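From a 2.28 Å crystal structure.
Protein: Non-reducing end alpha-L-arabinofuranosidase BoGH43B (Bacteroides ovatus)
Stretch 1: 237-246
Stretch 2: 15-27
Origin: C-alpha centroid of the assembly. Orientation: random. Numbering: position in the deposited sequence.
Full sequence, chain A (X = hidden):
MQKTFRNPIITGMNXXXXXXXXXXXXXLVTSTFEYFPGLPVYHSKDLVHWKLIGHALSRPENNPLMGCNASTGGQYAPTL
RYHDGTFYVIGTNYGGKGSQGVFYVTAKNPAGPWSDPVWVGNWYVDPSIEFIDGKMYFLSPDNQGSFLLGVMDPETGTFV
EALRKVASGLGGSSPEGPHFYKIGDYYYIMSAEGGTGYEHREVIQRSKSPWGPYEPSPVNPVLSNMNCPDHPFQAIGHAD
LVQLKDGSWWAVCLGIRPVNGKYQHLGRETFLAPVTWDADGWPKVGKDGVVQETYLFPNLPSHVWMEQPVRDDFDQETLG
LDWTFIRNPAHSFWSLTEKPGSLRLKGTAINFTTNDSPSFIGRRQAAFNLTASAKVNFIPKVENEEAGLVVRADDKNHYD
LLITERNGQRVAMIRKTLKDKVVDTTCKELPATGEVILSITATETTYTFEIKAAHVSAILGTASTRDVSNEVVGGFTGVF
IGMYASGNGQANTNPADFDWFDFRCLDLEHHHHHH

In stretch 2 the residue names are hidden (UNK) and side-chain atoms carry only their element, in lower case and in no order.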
# COMPACT_ATOMS: atom_id res chain seq x y z
N GLY A 237 -8.37 11.66 -4.54
CA GLY A 237 -8.89 12.09 -3.25
C GLY A 237 -8.03 11.60 -2.10
O GLY A 237 -6.97 11.04 -2.33
N HIS A 238 -8.51 11.82 -0.88
CA HIS A 238 -7.78 11.50 0.35
C HIS A 238 -6.40 12.17 0.40
O HIS A 238 -5.35 11.52 0.50
CB HIS A 238 -7.66 9.98 0.57
CG HIS A 238 -7.51 9.59 2.01
ND1 HIS A 238 -8.42 8.78 2.66
CD2 HIS A 238 -6.58 9.93 2.94
CE1 HIS A 238 -8.04 8.62 3.92
NE2 HIS A 238 -6.93 9.32 4.11
N ALA A 239 -6.42 13.49 0.31
CA ALA A 239 -5.21 14.30 0.33
C ALA A 239 -4.72 14.65 1.75
O ALA A 239 -5.47 14.54 2.72
CB ALA A 239 -5.45 15.58 -0.45
N ASP A 240 -3.44 15.04 1.82
CA ASP A 240 -2.81 15.60 3.00
C ASP A 240 -1.90 16.75 2.55
O ASP A 240 -1.18 16.61 1.57
CB ASP A 240 -2.00 14.52 3.75
CG ASP A 240 -1.65 14.92 5.19
OD1 ASP A 240 -2.06 16.00 5.67
OD2 ASP A 240 -0.94 14.15 5.87
N LEU A 241 -1.95 17.87 3.26
CA LEU A 241 -1.18 19.06 2.87
C LEU A 241 0.21 19.07 3.51
O LEU A 241 0.43 18.44 4.52
CB LEU A 241 -1.94 20.35 3.25
CG LEU A 241 -3.33 20.58 2.64
CD1 LEU A 241 -3.84 21.95 3.02
CD2 LEU A 241 -3.37 20.44 1.13
N VAL A 242 1.14 19.77 2.89
CA VAL A 242 2.47 20.02 3.46
C VAL A 242 2.95 21.38 2.99
O VAL A 242 2.75 21.75 1.83
CB VAL A 242 3.51 18.95 3.05
CG1 VAL A 242 3.61 18.79 1.53
CG2 VAL A 242 4.88 19.26 3.63
N GLN A 243 3.59 22.13 3.88
CA GLN A 243 4.11 23.45 3.52
C GLN A 243 5.64 23.41 3.51
O GLN A 243 6.25 22.83 4.41
CB GLN A 243 3.61 24.52 4.49
CG GLN A 243 3.87 25.93 3.99
CD GLN A 243 3.55 27.04 5.00
OE1 GLN A 243 3.64 26.85 6.20
NE2 GLN A 243 3.21 28.22 4.49
N LEU A 244 6.23 24.04 2.51
CA LEU A 244 7.69 24.15 2.37
C LEU A 244 8.23 25.39 3.08
O LEU A 244 7.48 26.30 3.41
CB LEU A 244 8.07 24.23 0.89
CG LEU A 244 7.46 23.19 -0.04
CD1 LEU A 244 7.96 23.38 -1.47
CD2 LEU A 244 7.79 21.81 0.45
N LYS A 245 9.54 25.42 3.26
CA LYS A 245 10.25 26.57 3.85
C LYS A 245 10.10 27.88 3.07
O LYS A 245 10.17 28.95 3.66
CB LYS A 245 11.73 26.26 4.00
CG LYS A 245 12.02 25.16 5.01
CD LYS A 245 13.51 24.90 5.13
CE LYS A 245 13.85 24.23 6.46
NZ LYS A 245 15.32 24.19 6.69
N ASP A 246 9.89 27.81 1.75
CA ASP A 246 9.56 29.00 0.96
C ASP A 246 8.09 29.44 1.10
O ASP A 246 7.65 30.33 0.38
CB ASP A 246 9.92 28.80 -0.54
CG ASP A 246 8.84 28.05 -1.33
OD1 ASP A 246 8.10 27.23 -0.75
OD2 ASP A 246 8.73 28.29 -2.56
N UNK A 15 -1.94 3.40 -1.01
CA UNK A 15 -3.07 4.28 -0.79
C UNK A 15 -2.99 5.13 0.48
O UNK A 15 -2.16 4.88 1.36
c UNK A 15 -4.25 3.30 -0.68
c UNK A 15 -3.66 1.92 -0.58
c UNK A 15 -2.19 2.08 -0.42
N UNK A 16 -3.87 6.13 0.55
CA UNK A 16 -4.13 6.92 1.77
C UNK A 16 -2.86 7.63 2.26
O UNK A 16 -2.50 7.50 3.44
o UNK A 16 -6.91 6.05 2.00
o UNK A 16 -6.13 4.12 2.67
c UNK A 16 -4.71 6.02 2.88
c UNK A 16 -6.00 5.35 2.47
N UNK A 17 -2.18 8.36 1.36
CA UNK A 17 -0.88 8.92 1.73
C UNK A 17 -1.01 9.96 2.82
O UNK A 17 -1.90 10.82 2.73
c UNK A 17 -0.39 9.56 0.42
c UNK A 17 -2.58 8.79 0.01
c UNK A 17 -1.63 9.91 -0.32
N UNK A 18 -0.14 9.89 3.84
CA UNK A 18 -0.02 10.97 4.82
C UNK A 18 1.42 11.44 4.92
O UNK A 18 2.34 10.62 5.01
o UNK A 18 -0.42 11.57 7.11
c UNK A 18 -0.53 10.52 6.18
N UNK A 19 1.62 12.76 4.93
CA UNK A 19 2.96 13.37 4.82
C UNK A 19 3.28 14.29 6.00
O UNK A 19 2.38 14.87 6.58
c UNK A 19 2.26 15.47 3.55
c UNK A 19 4.55 14.52 3.22
c UNK A 19 4.80 14.79 1.75
c UNK A 19 3.09 14.19 3.51
N UNK A 20 4.56 14.42 6.32
CA UNK A 20 5.03 15.50 7.19
C UNK A 20 6.42 15.92 6.81
O UNK A 20 7.22 15.11 6.33
s UNK A 20 6.27 13.99 9.23
c UNK A 20 4.97 15.11 8.68
N UNK A 21 6.70 17.20 7.02
CA UNK A 21 8.01 17.79 6.77
C UNK A 21 8.66 18.08 8.11
O UNK A 21 8.07 18.72 8.97
c UNK A 21 9.21 19.65 5.52
c UNK A 21 9.02 20.97 4.79
c UNK A 21 9.14 22.63 6.62
n UNK A 21 8.52 23.55 7.36
n UNK A 21 8.47 22.00 5.67
n UNK A 21 10.43 22.36 6.86
c UNK A 21 7.88 19.07 5.96
N UNK A 22 9.90 17.61 8.25
CA UNK A 22 10.72 17.86 9.42
C UNK A 22 12.02 18.48 8.90
O UNK A 22 12.92 17.77 8.45
c UNK A 22 9.71 15.83 10.52
c UNK A 22 11.01 16.53 10.16
c UNK A 22 11.88 16.78 11.38
N UNK A 23 12.11 19.82 8.91
CA UNK A 23 13.28 20.51 8.38
C UNK A 23 13.36 20.30 6.87
O UNK A 23 12.38 20.52 6.18
N UNK A 24 14.51 19.84 6.38
CA UNK A 24 14.69 19.51 4.95
C UNK A 24 14.15 18.12 4.54
O UNK A 24 14.15 17.79 3.35
o UNK A 24 17.81 21.22 5.22
o UNK A 24 16.04 21.99 4.18
c UNK A 24 16.71 21.05 4.65
c UNK A 24 16.17 19.62 4.54
N UNK A 25 13.68 17.33 5.50
CA UNK A 25 13.25 15.96 5.23
C UNK A 25 11.73 15.80 5.20
O UNK A 25 11.03 16.41 6.01
o UNK A 25 16.06 15.55 7.06
c UNK A 25 13.88 15.03 6.26
c UNK A 25 15.39 15.03 6.15
o UNK A 25 15.89 14.54 5.10
N UNK A 26 11.25 15.01 4.24
CA UNK A 26 9.84 14.66 4.10
C UNK A 26 9.66 13.18 4.33
O UNK A 26 10.45 12.39 3.87
c UNK A 26 10.56 18.40 1.60
c UNK A 26 9.35 16.47 2.40
c UNK A 26 8.25 17.28 2.63
c UNK A 26 9.45 19.19 1.83
c UNK A 26 8.29 18.63 2.34
c UNK A 26 10.50 17.05 1.88
c UNK A 26 9.31 15.01 2.71
N UNK A 27 8.59 12.83 5.04
CA UNK A 27 8.27 11.45 5.35
C UNK A 27 6.81 11.19 5.00
O UNK A 27 5.96 12.07 5.14
o UNK A 27 13.99 12.01 8.07
c UNK A 27 10.39 12.56 7.83
c UNK A 27 11.72 12.76 8.14
c UNK A 27 10.94 10.46 6.83
c UNK A 27 12.66 11.82 7.78
c UNK A 27 8.53 11.18 6.83
c UNK A 27 12.28 10.67 7.13
c UNK A 27 9.98 11.40 7.18
O HOH W 1 -4.12 8.79 5.18

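Position 15 has three side-chain carbons closing a ring onto the backbone N and touches nothing on stretch 1: Pro 15. Position 16 carries two carbons, the second bearing two oxygens, one of them over a face of the His 238 ring: Asp 16. Its CB lies 4.3 Å from the centroid of that ring, a CH-pi contact, and OD1 is 3.2 Å from His 238 ND1 at an angle too poor for a hydrogen bond. A water links Asp 16 O and, weakly, His 238 NE2.

Position 17 again closes three carbons onto its N, packing near the His 238 carbonyl: Pro 17. Position 18 has one carbon and one oxygen, next to the Asp 240 carboxylate: Ser 18. This short hydroxyl, OG, donates to Asp 240 OD2 at 2.9 Å.

Position 19 has four carbons, forked at the first with one arm two carbons long, and a branch against Val 242: Ile 19. Its CG2 packs 3.7 Å from Val 242 CB, as suits a branched aliphatic residue in a buried place, while its backbone N donates to Asp 240 OD2 at 3.1 Å. Position 20, one carbon then sulfur, points away from stretch 1: Cys 20.

At position 21, three carbons, the first near Val 242, lead to a nitrogen near Gln 243 O and a carbon carrying two more nitrogens: Arg 21. The long chain lets NE reach Gln 243 O at 2.7 Å; Lys 245 CG lies over a face of the guanidinium. Position 22, one carbon bearing two, is out of reach: Val 22. Position 23 has no side-chain atoms: Gly 23, whose positive phi of 66° favours glycine in the type II' turn from Val 22 to position 25. Arg 21 NH2 donates to Gly 23 O at 2.8 Å.

Position 24 has two carbons, the second with two oxygens, facing a lysine: Asp 24. Its OD1 forms a salt bridge with Lys 245 NZ, a weak hydrogen bond at 3.4 Å. Position 25 has the same atoms but lies out of reach: Asp 25. Position 26 has one carbon then a six-carbon ring, its edge at Val 242 and Leu 244: Phe 26. CE2 is 3.7 Å from Val 242 CG2, and CZ 3.4 Å from Leu 244 CD2. Position 27 adds an oxygen to such a ring, out of reach of stretch 1: Tyr 27.

The contact joins two nearly parallel strands through side chains: His 238 and Asp 16 meet at one end, the Asp 240 carboxylate next holds Ser 18 OG and Ile 19 N, Val 242, Leu 244, Ile 19 and Phe 26 pack beyond, and charged groups close the turn end.

Stretch 2 15-27: PDPSICRVGDDFY
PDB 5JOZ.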